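Local coordinates for protein thiol peroxidase (PDB 1XVQ) that probably reduces hydrogen peroxide and organic hydroperoxides to water and alcohols with electrons from thioredoxin, as a member of the Tpx subfamily of peroxiredoxins, at residues Q3-G8 and D121-G126; N9-V14 and P148-E153; L48-P53 and R65-R70; L128-V133 and P154-A159. All blocks are in the same frame, centred on the assembly; numbering follows the deposited sequence.

Contact 1: residues Q3-G8 and D121-G126; sequences QITLRG and DGPMAG
Met124 holds its terminal methyl, CE, over the centre of one face of the Arg7 guanidinium, 4.0 Å above the plane. The arginine comes in as an extended chain and the methionine as a bent one; chi3 of Met124, -89°, turns CE out of the run of its chain and onto the flat group. Nearer the backbone, the Pro123 ring fits against the N-terminal arm. Pro123 CG touches Arg7 CB at 3.7 Å, while Pro123 CD lies 3.2 Å from Leu6 O, with Thr5 O close by. Two residues before Arg7, Thr5 adds a methyl: Thr5 CG2, anti to the backbone N, packs 3.3 Å from Pro123 N and against the Gly122 carbonyl carbon. The proline is the second residue of a type I turn from Gly122 to Ala125, closed by Ala125 N to Gly122 O at 3.1 Å. The contact lies at the surface and works by shape: methyl and ring carbons meet backbone carbonyls and the flat of a cation, and the contact between arm and turn is one of van der Waals fit rather than of charge pairing.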
# COMPACT_ATOMS: atom_id res chain seq x y z
N GLN A 3 -23.61 -10.81 -17.78
CA GLN A 3 -22.63 -10.20 -18.69
C GLN A 3 -21.35 -10.08 -17.86
O GLN A 3 -21.43 -9.92 -16.66
CB GLN A 3 -23.08 -8.79 -19.11
CG GLN A 3 -24.52 -8.71 -19.57
CD GLN A 3 -24.71 -7.80 -20.76
OE1 GLN A 3 -23.97 -6.82 -20.95
NE2 GLN A 3 -25.72 -8.09 -21.56
N ILE A 4 -20.18 -10.17 -18.47
CA ILE A 4 -18.97 -9.99 -17.65
C ILE A 4 -18.63 -8.53 -17.46
O ILE A 4 -18.81 -7.75 -18.38
CB ILE A 4 -17.74 -10.68 -18.25
CG1 ILE A 4 -17.94 -12.20 -18.18
CG2 ILE A 4 -16.49 -10.23 -17.51
CD1 ILE A 4 -16.75 -13.03 -18.58
N THR A 5 -18.18 -8.15 -16.25
CA THR A 5 -17.74 -6.77 -15.98
C THR A 5 -16.25 -6.89 -16.32
O THR A 5 -15.46 -7.39 -15.51
CB THR A 5 -17.91 -6.37 -14.47
OG1 THR A 5 -19.31 -6.21 -14.17
CG2 THR A 5 -17.19 -5.06 -14.15
N LEU A 6 -15.90 -6.47 -17.53
CA LEU A 6 -14.52 -6.54 -18.00
C LEU A 6 -13.64 -5.59 -17.21
O LEU A 6 -14.12 -4.62 -16.64
CB LEU A 6 -14.46 -6.15 -19.48
CG LEU A 6 -15.29 -7.03 -20.42
CD1 LEU A 6 -15.34 -6.41 -21.84
CD2 LEU A 6 -14.66 -8.42 -20.45
N ARG A 7 -12.33 -5.85 -17.23
CA ARG A 7 -11.42 -4.98 -16.50
C ARG A 7 -10.71 -4.01 -17.44
O ARG A 7 -9.96 -4.45 -18.31
CB ARG A 7 -10.39 -5.82 -15.75
CG ARG A 7 -9.45 -4.98 -14.87
CD ARG A 7 -8.45 -5.89 -14.15
NE ARG A 7 -7.40 -5.13 -13.48
CZ ARG A 7 -6.33 -5.66 -12.88
NH1 ARG A 7 -6.15 -6.98 -12.87
NH2 ARG A 7 -5.42 -4.88 -12.32
N GLY A 8 -10.97 -2.72 -17.27
CA GLY A 8 -10.32 -1.72 -18.10
C GLY A 8 -8.82 -1.60 -17.84
O GLY A 8 -8.33 -1.91 -16.75
N ASP A 121 -14.36 1.34 -10.08
CA ASP A 121 -15.24 0.62 -10.99
C ASP A 121 -14.62 -0.66 -11.47
O ASP A 121 -13.49 -0.99 -11.12
CB ASP A 121 -15.56 1.54 -12.17
CG ASP A 121 -14.32 2.21 -12.72
OD1 ASP A 121 -13.29 1.52 -12.86
OD2 ASP A 121 -14.38 3.42 -13.03
N GLY A 122 -15.35 -1.42 -12.29
CA GLY A 122 -14.81 -2.65 -12.81
C GLY A 122 -14.93 -3.82 -11.85
O GLY A 122 -15.43 -3.67 -10.74
N PRO A 123 -14.47 -5.01 -12.25
CA PRO A 123 -14.54 -6.21 -11.41
C PRO A 123 -13.82 -6.10 -10.07
O PRO A 123 -14.16 -6.81 -9.12
CB PRO A 123 -13.94 -7.30 -12.29
CG PRO A 123 -12.96 -6.54 -13.15
CD PRO A 123 -13.78 -5.32 -13.52
N MET A 124 -12.85 -5.20 -9.99
CA MET A 124 -12.07 -5.04 -8.76
C MET A 124 -12.52 -3.89 -7.90
O MET A 124 -11.76 -3.46 -7.01
CB MET A 124 -10.62 -4.82 -9.15
CG MET A 124 -10.20 -5.80 -10.19
SD MET A 124 -9.66 -7.22 -9.34
CE MET A 124 -7.93 -6.63 -9.20
N ALA A 125 -13.69 -3.34 -8.20
CA ALA A 125 -14.22 -2.19 -7.44
C ALA A 125 -14.18 -2.51 -5.93
O ALA A 125 -14.56 -3.60 -5.53
CB ALA A 125 -15.67 -1.91 -7.87
N GLY A 126 -13.78 -1.54 -5.11
CA GLY A 126 -13.73 -1.78 -3.68
C GLY A 126 -12.41 -2.32 -3.14
O GLY A 126 -12.21 -2.25 -1.93

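Contact 2: residues N9-V14 and P148-E153. With YT3 (yttrium (III) ion), chain D.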
# COMPACT_ATOMS: atom_id res chain seq x y z
N ASN A 9 -8.08 -1.14 -18.84
CA ASN A 9 -6.63 -1.01 -18.71
C ASN A 9 -6.31 0.13 -17.76
O ASN A 9 -5.39 0.03 -16.95
CB ASN A 9 -6.00 -0.72 -20.09
CG ASN A 9 -4.47 -0.80 -20.08
OD1 ASN A 9 -3.79 0.10 -20.56
ND2 ASN A 9 -3.93 -1.90 -19.57
N ALA A 10 -7.06 1.22 -17.86
CA ALA A 10 -6.81 2.38 -17.01
C ALA A 10 -7.31 2.16 -15.58
O ALA A 10 -8.42 1.66 -15.38
CB ALA A 10 -7.46 3.61 -17.60
N ILE A 11 -6.50 2.53 -14.60
CA ILE A 11 -6.88 2.39 -13.19
C ILE A 11 -7.66 3.64 -12.81
O ILE A 11 -7.21 4.76 -13.06
CB ILE A 11 -5.60 2.22 -12.30
CG1 ILE A 11 -4.86 0.95 -12.70
CG2 ILE A 11 -5.96 2.08 -10.80
CD1 ILE A 11 -5.69 -0.32 -12.53
N ASN A 12 -8.84 3.47 -12.22
CA ASN A 12 -9.65 4.61 -11.81
C ASN A 12 -9.98 4.47 -10.33
O ASN A 12 -10.79 3.63 -9.96
CB ASN A 12 -10.96 4.66 -12.60
CG ASN A 12 -11.80 5.90 -12.29
OD1 ASN A 12 -13.01 5.92 -12.52
ND2 ASN A 12 -11.15 6.95 -11.79
N THR A 13 -9.37 5.29 -9.48
CA THR A 13 -9.67 5.21 -8.06
C THR A 13 -10.65 6.28 -7.61
O THR A 13 -11.01 7.19 -8.36
CB THR A 13 -8.39 5.31 -7.23
OG1 THR A 13 -7.79 6.59 -7.48
CG2 THR A 13 -7.42 4.22 -7.63
N VAL A 14 -11.08 6.17 -6.35
CA VAL A 14 -12.02 7.11 -5.76
C VAL A 14 -11.44 8.47 -5.44
O VAL A 14 -12.18 9.41 -5.16
CB VAL A 14 -12.66 6.53 -4.48
CG1 VAL A 14 -13.45 5.28 -4.82
CG2 VAL A 14 -11.60 6.17 -3.45
N PRO A 148 -0.71 3.58 -12.93
CA PRO A 148 -1.75 3.94 -13.89
C PRO A 148 -2.42 2.84 -14.70
O PRO A 148 -3.53 3.04 -15.16
CB PRO A 148 -1.03 4.93 -14.80
CG PRO A 148 0.31 4.32 -14.89
CD PRO A 148 0.60 4.04 -13.42
N GLU A 149 -1.75 1.72 -14.90
CA GLU A 149 -2.38 0.66 -15.68
C GLU A 149 -2.32 -0.65 -14.95
O GLU A 149 -1.43 -0.87 -14.14
CB GLU A 149 -1.69 0.49 -17.03
CG GLU A 149 -1.66 1.72 -17.83
CD GLU A 149 -0.63 1.62 -18.93
OE1 GLU A 149 -0.40 2.64 -19.57
OE2 GLU A 149 -0.04 0.53 -19.12
N ILE A 150 -3.25 -1.54 -15.29
CA ILE A 150 -3.35 -2.83 -14.64
C ILE A 150 -2.12 -3.74 -14.68
O ILE A 150 -1.77 -4.35 -13.67
CB ILE A 150 -4.60 -3.61 -15.18
CG1 ILE A 150 -4.51 -3.72 -16.70
CG2 ILE A 150 -5.87 -2.85 -14.82
CD1 ILE A 150 -5.62 -4.57 -17.33
N ALA A 151 -1.46 -3.84 -15.83
CA ALA A 151 -0.30 -4.72 -15.92
C ALA A 151 1.05 -4.01 -15.88
O ALA A 151 2.02 -4.47 -16.47
CB ALA A 151 -0.40 -5.58 -17.18
N GLN A 152 1.11 -2.88 -15.17
CA GLN A 152 2.36 -2.13 -15.08
C GLN A 152 3.02 -2.40 -13.73
O GLN A 152 2.34 -2.48 -12.71
CB GLN A 152 2.08 -0.65 -15.27
CG GLN A 152 3.31 0.21 -15.46
CD GLN A 152 2.96 1.66 -15.75
OE1 GLN A 152 2.20 1.95 -16.69
NE2 GLN A 152 3.50 2.58 -14.96
N GLU A 153 4.33 -2.57 -13.73
CA GLU A 153 5.04 -2.83 -12.48
C GLU A 153 5.40 -1.49 -11.83
O GLU A 153 5.77 -0.54 -12.52
CB GLU A 153 6.31 -3.64 -12.76
CG GLU A 153 6.56 -4.77 -11.76
CD GLU A 153 7.99 -5.27 -11.80
OE1 GLU A 153 8.91 -4.43 -11.66
OE2 GLU A 153 8.21 -6.49 -11.99
Y YT3 D . -0.42 2.53 -21.89
O HOH W 1 -1.53 -2.54 -18.70
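A single antiparallel beta bridge, with Ala10 and Glu149 as its non-hydrogen-bonded pair, joins the N-terminal arm to the loop that leads from strand 141-146 into helix 156-165. Two backbone bonds make the bridge: Ile150 N to Asn9 O at 3.1 Å, and Ile11 N to Pro148 O, also 3.1 Å. Asn9 O takes a further CA-H contact from Glu149 CA at 3.3 Å. Beside the bridge, Ile11 CD1 presses on Ile150 CG2 at 3.4 Å, tighter than usual for two carbons. With chi1 of 56°, Ile150 puts its other branch, CG1, between its own backbone N and carbonyl carbon; there Ile150 CG1 comes obliquely to the ND2 end of the Asn9 amide, 3.4 Å from Asn9 ND2. That amide crosses the Glu149 side chain obliquely, its plane 44° from the carboxylate. A water accepts from Asn9 ND2 at 2.6 Å and from Ala151 N at 3.2 Å, and gives a weak bond to Glu149 OE2. An yttrium(III) ion is modelled next to the Glu149 carboxylate, but the detail of that approach is doubtful. The chemistry is thus mainly that of the backbone: two amide bonds fix the arm on the loop, and one water adds a polar link from the Asn9 amide to Ala151 N and, weakly, to the glutamate.

Contact 3: residues L48-P53 and R65-R70; sequences LLNIFP and RTFDER
The beta-alpha-beta unit of the thioredoxin fold, strand 47-51, helix 62-73 and strand 77-78, is packed here at its first joint, where Leu48 and Asn50 of the strand meet Phe67 and Asp68 of the helix. The two short segments run nearly antiparallel, at 166°, with their axes 10.9 Å apart, a separation bridged by side chains. Leu48 and Phe67 reach toward each other tip to tip. Phe67 CG stands anti to the backbone N, and the ring beyond it reaches the strand; Leu48 CD2 comes to 3.3 Å from Phe67 CE2 at an oblique angle, with Leu48 CD1 following at 4.0 Å from Phe67 CZ. Asn50 slides past the same ring in the opposite direction, its side chain passing at the edge and its amide plane turned by 73°. The amide then meets the Asp68 carboxylate almost squarely, with their planes 89° apart and Asn50 OD1 2.8 Å from Asp68 OD1. All four residues are buried. Ile132 and helix 156-165 also cover Phe67, and Val78 touches both Leu48 and Asp68. The loop between strand and helix carries Cys60, the predicted peroxidatic cysteine, whose side chain is about 8 Å from that of Asp68. Where the apolar and polar halves join, Leu48 CD2 stands 4.2 Å from Asp68 OD1.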
# COMPACT_ATOMS: atom_id res chain seq x y z
N LEU A 48 6.82 2.35 4.58
CA LEU A 48 6.52 2.04 3.18
C LEU A 48 5.15 1.37 3.17
O LEU A 48 4.99 0.30 3.76
CB LEU A 48 7.56 1.06 2.58
CG LEU A 48 7.06 0.35 1.30
CD1 LEU A 48 6.83 1.40 0.24
CD2 LEU A 48 8.06 -0.72 0.80
N LEU A 49 4.15 2.01 2.55
CA LEU A 49 2.83 1.40 2.41
C LEU A 49 2.86 0.79 1.01
O LEU A 49 2.87 1.51 -0.00
CB LEU A 49 1.72 2.45 2.47
CG LEU A 49 1.70 3.30 3.74
CD1 LEU A 49 0.65 4.42 3.58
CD2 LEU A 49 1.38 2.39 4.93
N ASN A 50 2.88 -0.54 0.97
CA ASN A 50 2.96 -1.30 -0.28
C ASN A 50 1.54 -1.80 -0.40
O ASN A 50 1.12 -2.70 0.30
CB ASN A 50 3.96 -2.45 -0.08
CG ASN A 50 4.61 -2.90 -1.35
OD1 ASN A 50 5.49 -3.78 -1.31
ND2 ASN A 50 4.23 -2.33 -2.48
N ILE A 51 0.81 -1.16 -1.29
CA ILE A 51 -0.63 -1.40 -1.43
C ILE A 51 -1.01 -2.30 -2.59
O ILE A 51 -0.58 -2.05 -3.73
CB ILE A 51 -1.31 -0.06 -1.58
CG1 ILE A 51 -0.87 0.85 -0.43
CG2 ILE A 51 -2.88 -0.24 -1.58
CD1 ILE A 51 -1.15 2.36 -0.70
N PHE A 52 -1.84 -3.29 -2.30
CA PHE A 52 -2.25 -4.27 -3.32
C PHE A 52 -3.75 -4.59 -3.41
O PHE A 52 -4.48 -4.53 -2.42
CB PHE A 52 -1.61 -5.63 -3.06
CG PHE A 52 -0.12 -5.61 -2.94
CD1 PHE A 52 0.67 -6.08 -3.98
CD2 PHE A 52 0.50 -5.15 -1.77
CE1 PHE A 52 2.07 -6.11 -3.86
CE2 PHE A 52 1.89 -5.18 -1.64
CZ PHE A 52 2.68 -5.66 -2.70
N PRO A 53 -4.21 -4.97 -4.60
CA PRO A 53 -5.62 -5.33 -4.75
C PRO A 53 -5.81 -6.58 -3.89
O PRO A 53 -6.85 -6.76 -3.26
CB PRO A 53 -5.76 -5.61 -6.24
CG PRO A 53 -4.78 -4.62 -6.86
CD PRO A 53 -3.59 -4.64 -5.92
N ARG A 65 9.48 -9.25 -3.21
CA ARG A 65 10.31 -9.64 -2.07
C ARG A 65 11.56 -8.77 -1.99
O ARG A 65 11.88 -8.22 -0.93
CB ARG A 65 10.71 -11.12 -2.19
CG ARG A 65 11.75 -11.58 -1.18
CD ARG A 65 11.16 -11.83 0.21
NE ARG A 65 10.71 -13.21 0.37
CZ ARG A 65 10.27 -13.73 1.52
NH1 ARG A 65 10.22 -12.98 2.61
NH2 ARG A 65 9.86 -14.99 1.56
N THR A 66 12.25 -8.65 -3.12
CA THR A 66 13.47 -7.85 -3.21
C THR A 66 13.22 -6.41 -2.76
O THR A 66 13.97 -5.86 -1.95
CB THR A 66 14.03 -7.87 -4.66
OG1 THR A 66 14.47 -9.19 -4.97
CG2 THR A 66 15.20 -6.91 -4.80
N PHE A 67 12.17 -5.81 -3.29
CA PHE A 67 11.81 -4.45 -2.92
C PHE A 67 11.53 -4.34 -1.43
O PHE A 67 12.04 -3.44 -0.77
CB PHE A 67 10.56 -4.02 -3.68
CG PHE A 67 10.06 -2.67 -3.28
CD1 PHE A 67 10.85 -1.53 -3.47
CD2 PHE A 67 8.77 -2.52 -2.79
CE1 PHE A 67 10.37 -0.27 -3.18
CE2 PHE A 67 8.27 -1.25 -2.50
CZ PHE A 67 9.06 -0.14 -2.69
N ASP A 68 10.71 -5.24 -0.90
CA ASP A 68 10.39 -5.20 0.53
C ASP A 68 11.64 -5.35 1.39
O ASP A 68 11.78 -4.72 2.44
CB ASP A 68 9.38 -6.29 0.90
CG ASP A 68 7.97 -5.98 0.42
OD1 ASP A 68 7.68 -4.80 0.14
OD2 ASP A 68 7.15 -6.92 0.33
N GLU A 69 12.57 -6.19 0.94
CA GLU A 69 13.79 -6.40 1.70
C GLU A 69 14.69 -5.18 1.66
O GLU A 69 15.25 -4.79 2.69
CB GLU A 69 14.49 -7.67 1.22
CG GLU A 69 13.74 -8.92 1.66
CD GLU A 69 14.43 -10.23 1.29
OE1 GLU A 69 13.94 -11.29 1.74
OE2 GLU A 69 15.44 -10.20 0.55
N ARG A 70 14.83 -4.55 0.50
CA ARG A 70 15.65 -3.36 0.40
C ARG A 70 15.03 -2.24 1.25
O ARG A 70 15.72 -1.53 1.98
CB ARG A 70 15.75 -2.89 -1.06
CG ARG A 70 16.47 -3.87 -1.98
CD ARG A 70 16.47 -3.41 -3.42
NE ARG A 70 16.99 -4.43 -4.33
CZ ARG A 70 18.23 -4.92 -4.28
NH1 ARG A 70 19.08 -4.48 -3.35
NH2 ARG A 70 18.62 -5.85 -5.15

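Contact 4: residues L128-V133 and P154-A159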
# COMPACT_ATOMS: atom_id res chain seq x y z
N LEU A 128 -8.12 -2.23 -3.16
CA LEU A 128 -7.19 -1.12 -3.27
C LEU A 128 -6.33 -1.30 -4.51
O LEU A 128 -5.88 -2.40 -4.80
CB LEU A 128 -6.25 -1.11 -2.07
CG LEU A 128 -6.99 -1.17 -0.75
CD1 LEU A 128 -5.93 -0.93 0.36
CD2 LEU A 128 -8.11 -0.07 -0.67
N ALA A 129 -6.09 -0.21 -5.23
CA ALA A 129 -5.25 -0.30 -6.44
C ALA A 129 -3.77 -0.49 -6.09
O ALA A 129 -3.32 -0.08 -5.00
CB ALA A 129 -5.40 0.96 -7.28
N ARG A 130 -3.02 -1.09 -7.01
CA ARG A 130 -1.58 -1.27 -6.79
C ARG A 130 -0.96 0.15 -6.66
O ARG A 130 -1.09 1.00 -7.54
CB ARG A 130 -0.92 -1.98 -7.96
CG ARG A 130 0.56 -2.32 -7.67
CD ARG A 130 0.69 -3.47 -6.66
NE ARG A 130 2.10 -3.77 -6.36
CZ ARG A 130 2.78 -3.26 -5.34
NH1 ARG A 130 2.21 -2.41 -4.47
NH2 ARG A 130 4.07 -3.58 -5.17
N ALA A 131 -0.28 0.39 -5.55
CA ALA A 131 0.27 1.72 -5.31
C ALA A 131 1.33 1.65 -4.24
O ALA A 131 1.41 0.69 -3.48
CB ALA A 131 -0.85 2.63 -4.83
N ILE A 132 2.14 2.70 -4.20
CA ILE A 132 3.19 2.80 -3.21
C ILE A 132 3.15 4.19 -2.59
O ILE A 132 3.07 5.19 -3.30
CB ILE A 132 4.60 2.55 -3.83
CG1 ILE A 132 4.79 1.03 -4.07
CG2 ILE A 132 5.69 3.05 -2.89
CD1 ILE A 132 6.09 0.64 -4.81
N VAL A 133 3.17 4.24 -1.26
CA VAL A 133 3.23 5.52 -0.59
C VAL A 133 4.34 5.41 0.43
O VAL A 133 4.35 4.48 1.21
CB VAL A 133 1.91 5.88 0.14
CG1 VAL A 133 2.11 7.14 1.00
CG2 VAL A 133 0.81 6.11 -0.89
N PRO A 154 5.32 -1.39 -10.50
CA PRO A 154 5.63 -0.13 -9.83
C PRO A 154 7.08 0.29 -10.04
O PRO A 154 7.95 -0.55 -10.27
CB PRO A 154 5.35 -0.43 -8.36
CG PRO A 154 4.45 -1.66 -8.41
CD PRO A 154 5.11 -2.44 -9.49
N ASN A 155 7.35 1.59 -9.95
CA ASN A 155 8.71 2.08 -10.10
C ASN A 155 9.41 1.90 -8.75
O ASN A 155 9.44 2.81 -7.94
CB ASN A 155 8.70 3.56 -10.47
CG ASN A 155 10.08 4.07 -10.84
OD1 ASN A 155 11.10 3.50 -10.44
ND2 ASN A 155 10.12 5.15 -11.61
N TYR A 156 9.96 0.72 -8.52
CA TYR A 156 10.62 0.44 -7.25
C TYR A 156 11.87 1.28 -7.01
O TYR A 156 12.18 1.64 -5.87
CB TYR A 156 10.99 -1.04 -7.17
CG TYR A 156 9.79 -1.96 -7.14
CD1 TYR A 156 8.82 -1.84 -6.13
CD2 TYR A 156 9.61 -2.95 -8.10
CE1 TYR A 156 7.72 -2.67 -6.09
CE2 TYR A 156 8.50 -3.81 -8.08
CZ TYR A 156 7.56 -3.65 -7.07
OH TYR A 156 6.46 -4.48 -7.03
N GLU A 157 12.58 1.59 -8.09
CA GLU A 157 13.81 2.36 -7.97
C GLU A 157 13.56 3.75 -7.40
O GLU A 157 14.29 4.20 -6.49
CB GLU A 157 14.49 2.47 -9.33
CG GLU A 157 15.85 3.13 -9.31
CD GLU A 157 16.53 3.12 -10.67
OE1 GLU A 157 17.66 3.63 -10.77
OE2 GLU A 157 15.92 2.60 -11.64
N ALA A 158 12.55 4.44 -7.93
CA ALA A 158 12.22 5.79 -7.47
C ALA A 158 11.74 5.77 -6.03
O ALA A 158 12.09 6.65 -5.25
CB ALA A 158 11.16 6.40 -8.36
N ALA A 159 10.94 4.77 -5.67
CA ALA A 159 10.44 4.65 -4.28
C ALA A 159 11.61 4.46 -3.32
O ALA A 159 11.65 5.04 -2.24
CB ALA A 159 9.46 3.46 -4.15
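Ile132 packs with Pro154 and Ala159 in the buried, apolar part of this contact, whereas Arg130 and Tyr156 form a partly exposed polar part. On the buried side, the two branches of Ile132 divide the work. Ile132 CD1 reaches Pro154 CB at 3.8 Å and Tyr156 CE1 at 3.9 Å, crossing both side chains at about a right angle, while Ile132 CG2, anti to the backbone N, meets Ala159 CB at 4.0 Å. Phe67 of helix 62-73 touches Ile132 and Ala159 as well. On the polar side the Arg130 chain bends at chi2 (73°), which turns CD aside; farther out the side chain crosses Pro154 at about a right angle, and Pro154 CG is 3.4 Å above one face of the Arg130 guanidinium, displaced toward the rim. From the edge of the same group, Arg130 NH2 donates to Tyr156 OH at 3.2 Å in a bent bond, 142° at the hydrogen, with the hydroxyl oxygen tilted only 19° from the guanidinium plane. Arg130 NH1 also bonds to Ile51 O and the cation meets the Phe52 ring, partners that would help fix its rotation. The solvent side is at Asn155, the N-cap of the helix: Asn155 OD1 accepts from Ala158 N at 3.0 Å, the donor standing above the carbonyl plane, and its backbone N bonds to Glu145 OE1. A helix entered from the hairpin of strands 131-135 and 141-146, and packed back on that sheet, is the beta-beta-alpha half of the thioredoxin fold.

In the fold
The four contacts run from a surface arm to a buried core. Contacts 3 and 4, with centres 8 Å apart, share one sheet: Leu49 N and Val133 O, 2.8 Å apart, probably bond between neighbouring strands, and Phe67 CG lies 3.2 Å from Tyr156 CD1, where the two rings meet. Both lie near the predicted peroxidatic Cys60, whose side chain is about 10 Å from that of Tyr156. Contacts 1 and 2 hold the N-terminal arm, away from that site; their centres are 12 Å apart, and Arg7 NE lies 3.0 Å from Ile150 CG2. Contact 2 joins the arm to the core, Ile11 CG2 lying 3.7 Å from Ala129 CB, while contact 1 meets contact 3 through Met124 CE, 3.8 Å from Pro53 CB.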